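Side-chain contacts in mannuronan C5-epimerase (Pseudomonas syringae pv. tomato, PDB 4NK6), which converts beta-D-mannuronate residues of periplasmic alginate to alpha-L-guluronate by C5 epimerisation and helps to guide the polymer safely to the outer membrane: residues I271-R276 / L280-N285; V95-L100 / Q107-V112; H365-R370 / I375-N380. All coordinates share one frame; numbering follows the deposited sequence.

The three contacts lie in series along the chain in the order 2, 1, 3 and sample one elongated parallel beta-helix. Contact 2 (V95-L100 with Q107-V112) lies toward its N-terminal end, contact 1 (I271-R276 with L280-N285) close to its middle, and contact 3 (H365-R370 with I375-N380) further on, so that contacts 2 and 3 fall on opposite sides of the chain's centre with about 50 Å between their centres. Contact 1 carries H274, the probable proton acceptor of the epimerase. The centre of contact 1 is about 19 Å from that of contact 3 and about 32 Å from that of contact 2. Contacts 1 and 3 both join two faces across the solenoid interior; contact 2 packs a helix against a strand.

Contact 1: I271-R276 / L280-N285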
loop_
_atom_site.group_PDB
_atom_site.type_symbol
_atom_site.label_atom_id
_atom_site.label_comp_id
_atom_site.label_asym_id
_atom_site.label_seq_id
_atom_site.Cartn_x
_atom_site.Cartn_y
_atom_site.Cartn_z
ATOM N N ILE A 271 -0.634 -4.369 -2.032
ATOM C CA ILE A 271 -1.143 -3.209 -1.309
ATOM C C ILE A 271 -1.242 -3.579 0.171
ATOM O O ILE A 271 -1.962 -4.512 0.526
ATOM C CB ILE A 271 -2.559 -2.816 -1.829
ATOM C CG1 ILE A 271 -2.563 -2.673 -3.358
ATOM C CG2 ILE A 271 -3.037 -1.522 -1.197
ATOM C CD1 ILE A 271 -3.925 -2.252 -3.942
ATOM N N ASP A 272 -0.529 -2.851 1.032
ATOM C CA ASP A 272 -0.361 -3.259 2.435
ATOM C C ASP A 272 -0.600 -2.114 3.436
ATOM O O ASP A 272 0.332 -1.676 4.125
ATOM C CB ASP A 272 1.058 -3.850 2.603
ATOM C CG ASP A 272 1.408 -4.211 4.057
ATOM O OD1 ASP A 272 0.555 -4.757 4.788
ATOM O OD2 ASP A 272 2.553 -3.924 4.467
ATOM N N PRO A 273 -1.851 -1.621 3.528
ATOM C CA PRO A 273 -2.150 -0.583 4.528
ATOM C C PRO A 273 -2.009 -1.127 5.950
ATOM O O PRO A 273 -2.339 -2.282 6.179
ATOM C CB PRO A 273 -3.620 -0.255 4.255
ATOM C CG PRO A 273 -3.861 -0.681 2.835
ATOM C CD PRO A 273 -3.033 -1.928 2.701
ATOM N N HIS A 274 -1.556 -0.303 6.893
ATOM C CA HIS A 274 -1.170 -0.810 8.205
ATOM C C HIS A 274 -1.511 0.151 9.331
ATOM O O HIS A 274 -1.712 1.353 9.114
ATOM C CB HIS A 274 0.355 -1.037 8.245
ATOM C CG HIS A 274 0.763 -2.461 8.482
ATOM N ND1 HIS A 274 0.988 -2.972 9.744
ATOM C CD2 HIS A 274 1.005 -3.476 7.617
ATOM C CE1 HIS A 274 1.341 -4.242 9.649
ATOM N NE2 HIS A 274 1.362 -4.573 8.370
ATOM N N ASP A 275 -1.547 -0.400 10.540
ATOM C CA ASP A 275 -1.395 0.367 11.776
ATOM C C ASP A 275 -2.326 1.561 11.944
ATOM O O ASP A 275 -1.895 2.713 11.846
ATOM C CB ASP A 275 0.058 0.825 11.936
ATOM C CG ASP A 275 1.007 -0.323 12.280
ATOM O OD1 ASP A 275 0.605 -1.502 12.212
ATOM O OD2 ASP A 275 2.167 -0.044 12.608
ATOM N N ARG A 276 -3.593 1.274 12.218
ATOM C CA ARG A 276 -4.564 2.296 12.586
ATOM C C ARG A 276 -4.820 3.313 11.467
ATOM O O ARG A 276 -5.166 4.453 11.724
ATOM C CB ARG A 276 -4.153 2.980 13.904
ATOM C CG ARG A 276 -3.969 1.987 15.073
ATOM C CD ARG A 276 -3.211 2.591 16.276
ATOM N NE ARG A 276 -1.842 2.979 15.922
ATOM C CZ ARG A 276 -0.830 2.123 15.766
ATOM N NH1 ARG A 276 0.381 2.566 15.448
ATOM N NH2 ARG A 276 -1.017 0.822 15.940
ATOM N N LEU A 280 -9.895 4.217 4.296
ATOM C CA LEU A 280 -9.199 3.993 3.039
ATOM C C LEU A 280 -10.168 3.496 1.970
ATOM O O LEU A 280 -11.125 2.777 2.267
ATOM C CB LEU A 280 -8.053 3.001 3.227
ATOM C CG LEU A 280 -7.098 3.256 4.399
ATOM C CD1 LEU A 280 -6.003 2.222 4.370
ATOM C CD2 LEU A 280 -6.496 4.659 4.360
ATOM N N ILE A 281 -9.908 3.896 0.730
ATOM C CA ILE A 281 -10.701 3.489 -0.418
ATOM C C ILE A 281 -9.786 2.766 -1.399
ATOM O O ILE A 281 -8.971 3.379 -2.094
ATOM C CB ILE A 281 -11.383 4.700 -1.100
ATOM C CG1 ILE A 281 -12.414 5.330 -0.161
ATOM C CG2 ILE A 281 -12.050 4.285 -2.417
ATOM C CD1 ILE A 281 -12.962 6.696 -0.640
ATOM N N ILE A 282 -9.901 1.448 -1.425
ATOM C CA ILE A 282 -9.070 0.631 -2.286
ATOM C C ILE A 282 -9.974 -0.022 -3.317
ATOM O O ILE A 282 -10.670 -0.987 -3.003
ATOM C CB ILE A 282 -8.342 -0.429 -1.452
ATOM C CG1 ILE A 282 -7.463 0.262 -0.400
ATOM C CG2 ILE A 282 -7.490 -1.323 -2.344
ATOM C CD1 ILE A 282 -6.967 -0.664 0.695
ATOM N N ALA A 283 -9.970 0.505 -4.543
ATOM C CA ALA A 283 -10.980 0.123 -5.533
ATOM C C ALA A 283 -10.478 0.006 -6.978
ATOM O O ALA A 283 -9.613 0.768 -7.414
ATOM C CB ALA A 283 -12.148 1.098 -5.475
ATOM N N GLU A 284 -11.052 -0.939 -7.721
ATOM C CA GLU A 284 -10.784 -1.079 -9.157
ATOM C C GLU A 284 -9.307 -1.228 -9.500
ATOM O O GLU A 284 -8.870 -0.815 -10.578
ATOM C CB GLU A 284 -11.423 0.077 -9.944
ATOM C CG GLU A 284 -12.934 0.087 -9.793
ATOM C CD GLU A 284 -13.628 1.147 -10.626
ATOM O OE1 GLU A 284 -12.950 1.920 -11.341
ATOM O OE2 GLU A 284 -14.871 1.200 -10.553
ATOM N N ASN A 285 -8.545 -1.817 -8.575
ATOM C CA ASN A 285 -7.157 -2.160 -8.845
ATOM C C ASN A 285 -7.068 -3.581 -9.384
ATOM O O ASN A 285 -7.955 -4.403 -9.140
ATOM C CB ASN A 285 -6.297 -2.020 -7.581
ATOM C CG ASN A 285 -6.403 -0.639 -6.955
ATOM O OD1 ASN A 285 -5.851 0.327 -7.474
ATOM N ND2 ASN A 285 -7.098 -0.547 -5.825
#
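I271 and P273 face I282 and L280 across the interior of the right-handed beta-helix, from two walls of what are predicted to be successive PbH1 repeats whose chains run in opposite senses, the CA atoms of P273 and L280 being 8.5 Å apart. The filling is apolar. P273 makes the closest contacts: its CB presses on L280 CD1 at 3.4 Å, tighter than usual for two carbons, while its CG leans on I282 CD1 at 3.8 Å. I271 and I282 lie alongside each other, pointing opposite ways, and meet through I271 CD1 and I282 CG2, 4.0 Å apart. With chi2 at -179°, I271 carries the same CD1 on to N285, whose amide lies across it. That buried amide is held by the neighbouring coil, OD1 accepting from the backbone N of N261 and ND2 donating to the carbonyl of V258, which fixes its rotation. On the other side of segment 271-276, H274, the probable proton acceptor, points away from this core. Its ND1 donates to D275 OD1, also salt-bridged to R300, over 2.9 Å and nearly straight (176°); OD1 lies in the imidazole plane, but ND1 approaches it from 61° out of the carboxylate plane.

Contact 2: V95-L100 / Q107-V112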
loop_
_atom_site.group_PDB
_atom_site.type_symbol
_atom_site.label_atom_id
_atom_site.label_comp_id
_atom_site.label_asym_id
_atom_site.label_seq_id
_atom_site.Cartn_x
_atom_site.Cartn_y
_atom_site.Cartn_z
ATOM N N VAL A 95 7.703 24.174 -6.891
ATOM C CA VAL A 95 8.846 23.811 -7.718
ATOM C C VAL A 95 8.501 22.555 -8.514
ATOM O O VAL A 95 8.053 21.563 -7.940
ATOM C CB VAL A 95 10.101 23.519 -6.848
ATOM C CG1 VAL A 95 11.208 22.879 -7.684
ATOM C CG2 VAL A 95 10.598 24.786 -6.175
ATOM N N ASN A 96 8.686 22.596 -9.833
ATOM C CA ASN A 96 8.544 21.386 -10.644
ATOM C C ASN A 96 9.905 20.757 -10.984
ATOM O O ASN A 96 10.946 21.351 -10.713
ATOM C CB ASN A 96 7.651 21.619 -11.886
ATOM C CG ASN A 96 8.198 22.676 -12.836
ATOM O OD1 ASN A 96 9.388 22.685 -13.159
ATOM N ND2 ASN A 96 7.316 23.566 -13.305
ATOM N N LEU A 97 9.902 19.552 -11.545
ATOM C CA LEU A 97 11.163 18.857 -11.817
ATOM C C LEU A 97 12.047 19.635 -12.804
ATOM O O LEU A 97 13.277 19.636 -12.678
ATOM C CB LEU A 97 10.912 17.432 -12.316
ATOM C CG LEU A 97 12.140 16.566 -12.634
ATOM C CD1 LEU A 97 13.103 16.496 -11.452
ATOM C CD2 LEU A 97 11.698 15.168 -13.024
ATOM N N GLN A 98 11.421 20.314 -13.766
ATOM C CA GLN A 98 12.173 21.118 -14.720
ATOM C C GLN A 98 12.884 22.278 -14.022
ATOM O O GLN A 98 13.991 22.654 -14.418
ATOM C CB GLN A 98 11.292 21.614 -15.883
ATOM C CG GLN A 98 11.027 20.552 -16.956
ATOM C CD GLN A 98 10.320 19.328 -16.389
ATOM O OE1 GLN A 98 9.370 19.461 -15.621
ATOM N NE2 GLN A 98 10.793 18.132 -16.747
ATOM N N ASP A 99 12.259 22.829 -12.980
ATOM C CA ASP A 99 12.876 23.909 -12.206
ATOM C C ASP A 99 14.118 23.398 -11.468
ATOM O O ASP A 99 15.151 24.066 -11.429
ATOM C CB ASP A 99 11.884 24.514 -11.202
ATOM C CG ASP A 99 10.690 25.190 -11.871
ATOM O OD1 ASP A 99 10.857 25.826 -12.935
ATOM O OD2 ASP A 99 9.571 25.086 -11.317
ATOM N N LEU A 100 14.015 22.207 -10.881
ATOM C CA LEU A 100 15.145 21.596 -10.178
ATOM C C LEU A 100 16.344 21.393 -11.094
ATOM O O LEU A 100 17.486 21.640 -10.703
ATOM C CB LEU A 100 14.750 20.231 -9.606
ATOM C CG LEU A 100 13.868 20.144 -8.366
ATOM C CD1 LEU A 100 13.675 18.673 -7.985
ATOM C CD2 LEU A 100 14.470 20.935 -7.215
ATOM N N GLN A 107 25.890 17.092 -11.630
ATOM C CA GLN A 107 26.366 15.922 -10.893
ATOM C C GLN A 107 25.327 15.367 -9.915
ATOM O O GLN A 107 25.404 14.201 -9.526
ATOM C CB GLN A 107 27.675 16.224 -10.153
ATOM C CG GLN A 107 27.514 17.124 -8.937
ATOM C CD GLN A 107 28.844 17.526 -8.319
ATOM O OE1 GLN A 107 29.665 16.676 -7.962
ATOM N NE2 GLN A 107 29.064 18.829 -8.196
ATOM N N PHE A 108 24.356 16.186 -9.518
ATOM C CA PHE A 108 23.326 15.720 -8.574
ATOM C C PHE A 108 21.977 15.463 -9.245
ATOM O O PHE A 108 21.169 14.671 -8.756
ATOM C CB PHE A 108 23.157 16.722 -7.432
ATOM C CG PHE A 108 24.409 16.928 -6.626
ATOM C CD1 PHE A 108 25.189 15.842 -6.254
ATOM C CD2 PHE A 108 24.810 18.200 -6.246
ATOM C CE1 PHE A 108 26.354 16.017 -5.514
ATOM C CE2 PHE A 108 25.976 18.385 -5.504
ATOM C CZ PHE A 108 26.745 17.285 -5.136
ATOM N N LEU A 109 21.735 16.146 -10.357
ATOM C CA LEU A 109 20.493 15.981 -11.108
ATOM C C LEU A 109 20.772 16.305 -12.571
ATOM O O LEU A 109 20.969 17.458 -12.930
ATOM C CB LEU A 109 19.398 16.896 -10.555
ATOM C CG LEU A 109 18.030 16.780 -11.233
ATOM C CD1 LEU A 109 17.540 15.333 -11.232
ATOM C CD2 LEU A 109 17.008 17.694 -10.561
ATOM N N SER A 110 20.792 15.276 -13.408
ATOM C CA SER A 110 21.267 15.406 -14.780
ATOM C C SER A 110 20.215 14.972 -15.790
ATOM O O SER A 110 19.576 13.934 -15.618
ATOM C CB SER A 110 22.528 14.552 -14.954
ATOM O OG SER A 110 22.907 14.453 -16.315
ATOM N N GLU A 111 20.035 15.769 -16.844
ATOM C CA GLU A 111 19.183 15.379 -17.963
ATOM C C GLU A 111 20.019 14.587 -18.959
ATOM O O GLU A 111 20.823 15.159 -19.688
ATOM C CB GLU A 111 18.591 16.614 -18.661
ATOM C CG GLU A 111 17.620 16.266 -19.781
ATOM C CD GLU A 111 16.744 17.436 -20.214
ATOM O OE1 GLU A 111 17.101 18.598 -19.931
ATOM O OE2 GLU A 111 15.686 17.186 -20.836
ATOM N N VAL A 112 19.843 13.271 -18.990
ATOM C CA VAL A 112 20.685 12.435 -19.843
ATOM C C VAL A 112 20.208 12.388 -21.300
ATOM O O VAL A 112 20.990 12.131 -22.213
ATOM C CB VAL A 112 20.869 11.023 -19.255
ATOM C CG1 VAL A 112 21.727 11.096 -17.996
ATOM C CG2 VAL A 112 19.531 10.400 -18.939
#
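The amide N of D99 donates to N96 OD1 over 2.9 Å, fastening the start of the helix whose L97 and L100 pack against L109. N96 occupies the N-cap position, and the donor arrives nearly along the C=O axis of its side-chain amide, at a C=O...N angle of 161°. The return bond runs from the backbone N of N96 to D99 OD2, 3.0 Å long and almost straight at 173°, on the anti side and somewhat out of the carboxylate plane. The reciprocal pair is a capping box: it occupies two backbone N-H groups at the strand-to-helix switch and ties the D99 side chain back to the residue where the strand ends. The first full helical bond, from L100 N to N96 O at 3.2 Å, follows directly.

The contact itself is small and wholly apolar, and L109 supplies one side of it. Its CG stands anti to the backbone N (chi1 -178°), which sends the isobutyl group out from the strand toward the helix, where CD2 meets two leucines. One is L100, whose CB lies 3.5 Å from L109 CD2 close to the helix backbone; the other is L97, whose CD1 comes to 4.2 Å from the same methyl as the two side chains cross at a slant.

Neighbouring elements enclose the cluster. L109 also rests on V104 and on A119 of strand 116-119, L100 reaches I88 and I90 of strand 86-91 and I53 of strand 52-57, and L97 touches Y117 and T137. Through L97 and L100 helix 97-103, which follows strand 93-96 directly, packs on strand 109-113 and on strands 52-57 and 86-91, toward the N-terminal end of the beta-helix.

Contact 3: H365-R370 / I375-N380; sequences HGIRVR and IKLYEN
V369 and I375 make the closest approach between these two strands: V369 CG1 lies 3.9 Å from I375 CG1, the two side chains running antiparallel side by side. Nearly as close is the far end, where the CD1 of I367 reaches N380 CB at 4.0 Å and the isoleucine lies roughly perpendicular to the asparagine. I367 has CG1 anti to the carbonyl carbon (chi1 -63°); this torsion and an extended chi2 (169°) carry CD1 toward N380, in the turn that follows strand 375-378. Between these ends the fit relaxes, I367 CG2 and L377 CD2 being 4.4 Å apart. L377 also rests on L354 and V390, in strands 353-355 and 388-393 of the coils before and after. The outward-facing residues differ in character: R368, R370 and K376 are partly exposed, and the two arginines form salt bridges with D342 and E348 respectively. N380, although polar, is buried; its OD1 accepts from N357 ND2 and its ND2 donates to the carbonyl of L354. Aliphatic residues stacked inside, with an asparagine at the turn bonded to an asparagine of the preceding coil, recall the asparagine ladders of right-handed parallel beta-helices.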
loop_
_atom_site.group_PDB
_atom_site.type_symbol
_atom_site.label_atom_id
_atom_site.label_comp_id
_atom_site.label_asym_id
_atom_site.label_seq_id
_atom_site.Cartn_x
_atom_site.Cartn_y
_atom_site.Cartn_z
ATOM N N HIS A 365 -8.630 -22.387 0.406
ATOM C CA HIS A 365 -10.038 -22.069 0.681
ATOM C C HIS A 365 -10.504 -20.794 -0.017
ATOM O O HIS A 365 -9.727 -19.864 -0.188
ATOM C CB HIS A 365 -10.283 -21.915 2.190
ATOM C CG HIS A 365 -9.770 -23.060 3.007
ATOM N ND1 HIS A 365 -10.441 -24.260 3.113
ATOM C CD2 HIS A 365 -8.642 -23.191 3.746
ATOM C CE1 HIS A 365 -9.745 -25.084 3.882
ATOM N NE2 HIS A 365 -8.654 -24.456 4.284
ATOM N N GLY A 366 -11.780 -20.737 -0.396
ATOM C CA GLY A 366 -12.341 -19.513 -0.955
ATOM C C GLY A 366 -12.289 -18.367 0.052
ATOM O O GLY A 366 -11.608 -17.369 -0.160
ATOM N N ILE A 367 -13.015 -18.516 1.154
ATOM C CA ILE A 367 -13.006 -17.536 2.233
ATOM C C ILE A 367 -12.669 -18.236 3.554
ATOM O O ILE A 367 -13.386 -19.140 3.993
ATOM C CB ILE A 367 -14.383 -16.844 2.372
ATOM C CG1 ILE A 367 -14.722 -16.066 1.094
ATOM C CG2 ILE A 367 -14.400 -15.907 3.584
ATOM C CD1 ILE A 367 -16.189 -15.569 1.021
ATOM N N ARG A 368 -11.566 -17.838 4.176
ATOM C CA ARG A 368 -11.189 -18.420 5.456
ATOM C C ARG A 368 -11.290 -17.388 6.577
ATOM O O ARG A 368 -10.839 -16.251 6.434
ATOM C CB ARG A 368 -9.787 -19.043 5.403
ATOM C CG ARG A 368 -9.348 -19.635 6.750
ATOM C CD ARG A 368 -8.221 -20.663 6.600
ATOM N NE ARG A 368 -6.947 -20.074 6.183
ATOM C CZ ARG A 368 -5.967 -19.742 7.019
ATOM N NH1 ARG A 368 -4.832 -19.241 6.541
ATOM N NH2 ARG A 368 -6.116 -19.913 8.330
ATOM N N VAL A 369 -11.899 -17.790 7.689
ATOM C CA VAL A 369 -12.097 -16.896 8.821
ATOM C C VAL A 369 -11.533 -17.537 10.072
ATOM O O VAL A 369 -12.028 -18.567 10.510
ATOM C CB VAL A 369 -13.599 -16.617 9.062
ATOM C CG1 VAL A 369 -13.782 -15.654 10.224
ATOM C CG2 VAL A 369 -14.254 -16.059 7.794
ATOM N N ARG A 370 -10.500 -16.927 10.646
ATOM C CA ARG A 370 -9.867 -17.477 11.837
ATOM C C ARG A 370 -10.037 -16.505 13.004
ATOM O O ARG A 370 -9.739 -15.319 12.866
ATOM C CB ARG A 370 -8.374 -17.741 11.587
ATOM C CG ARG A 370 -7.660 -18.489 12.735
ATOM C CD ARG A 370 -6.145 -18.587 12.499
ATOM N NE ARG A 370 -5.432 -17.356 12.855
ATOM C CZ ARG A 370 -4.127 -17.160 12.666
ATOM N NH1 ARG A 370 -3.565 -16.014 13.034
ATOM N NH2 ARG A 370 -3.379 -18.109 12.112
ATOM N N ILE A 375 -18.749 -11.874 11.600
ATOM C CA ILE A 375 -18.429 -11.761 10.189
ATOM C C ILE A 375 -19.708 -11.959 9.385
ATOM O O ILE A 375 -20.437 -12.927 9.592
ATOM C CB ILE A 375 -17.374 -12.796 9.784
ATOM C CG1 ILE A 375 -16.067 -12.534 10.551
ATOM C CG2 ILE A 375 -17.119 -12.768 8.277
ATOM C CD1 ILE A 375 -15.567 -11.096 10.431
ATOM N N LYS A 376 -19.997 -11.025 8.485
ATOM C CA LYS A 376 -21.170 -11.151 7.633
ATOM C C LYS A 376 -20.760 -11.502 6.210
ATOM O O LYS A 376 -19.987 -10.783 5.579
ATOM C CB LYS A 376 -22.012 -9.872 7.682
ATOM C CG LYS A 376 -22.541 -9.578 9.081
ATOM C CD LYS A 376 -23.351 -8.290 9.150
ATOM C CE LYS A 376 -23.897 -8.070 10.565
ATOM N NZ LYS A 376 -24.616 -6.770 10.694
ATOM N N LEU A 377 -21.259 -12.632 5.722
ATOM C CA LEU A 377 -20.941 -13.089 4.375
ATOM C C LEU A 377 -22.213 -13.045 3.549
ATOM O O LEU A 377 -23.042 -13.960 3.611
ATOM C CB LEU A 377 -20.362 -14.509 4.403
ATOM C CG LEU A 377 -19.082 -14.741 5.226
ATOM C CD1 LEU A 377 -18.577 -16.168 5.082
ATOM C CD2 LEU A 377 -17.982 -13.765 4.853
ATOM N N TYR A 378 -22.388 -11.968 2.793
ATOM C CA TYR A 378 -23.619 -11.779 2.033
ATOM C C TYR A 378 -23.375 -11.879 0.528
ATOM O O TYR A 378 -22.493 -11.210 -0.019
ATOM C CB TYR A 378 -24.255 -10.428 2.367
ATOM C CG TYR A 378 -25.101 -10.401 3.628
ATOM C CD1 TYR A 378 -24.521 -10.518 4.885
ATOM C CD2 TYR A 378 -26.487 -10.239 3.559
ATOM C CE1 TYR A 378 -25.300 -10.485 6.050
ATOM C CE2 TYR A 378 -27.270 -10.206 4.713
ATOM C CZ TYR A 378 -26.660 -10.329 5.955
ATOM O OH TYR A 378 -27.426 -10.301 7.105
ATOM N N GLU A 379 -24.164 -12.727 -0.127
ATOM C CA GLU A 379 -24.173 -12.848 -1.581
ATOM C C GLU A 379 -22.829 -13.227 -2.197
ATOM O O GLU A 379 -22.625 -13.017 -3.391
ATOM C CB GLU A 379 -24.704 -11.560 -2.242
ATOM C CG GLU A 379 -26.115 -11.149 -1.798
ATOM C CD GLU A 379 -27.165 -12.206 -2.095
ATOM O OE1 GLU A 379 -27.017 -12.934 -3.096
ATOM O OE2 GLU A 379 -28.142 -12.313 -1.325
ATOM N N ASN A 380 -21.912 -13.775 -1.401
ATOM C CA ASN A 380 -20.633 -14.212 -1.952
ATOM C C ASN A 380 -20.753 -15.476 -2.790
ATOM O O ASN A 380 -21.557 -16.365 -2.501
ATOM C CB ASN A 380 -19.585 -14.419 -0.860
ATOM C CG ASN A 380 -19.255 -13.138 -0.135
ATOM O OD1 ASN A 380 -18.533 -12.284 -0.660
ATOM N ND2 ASN A 380 -19.787 -12.989 1.072
#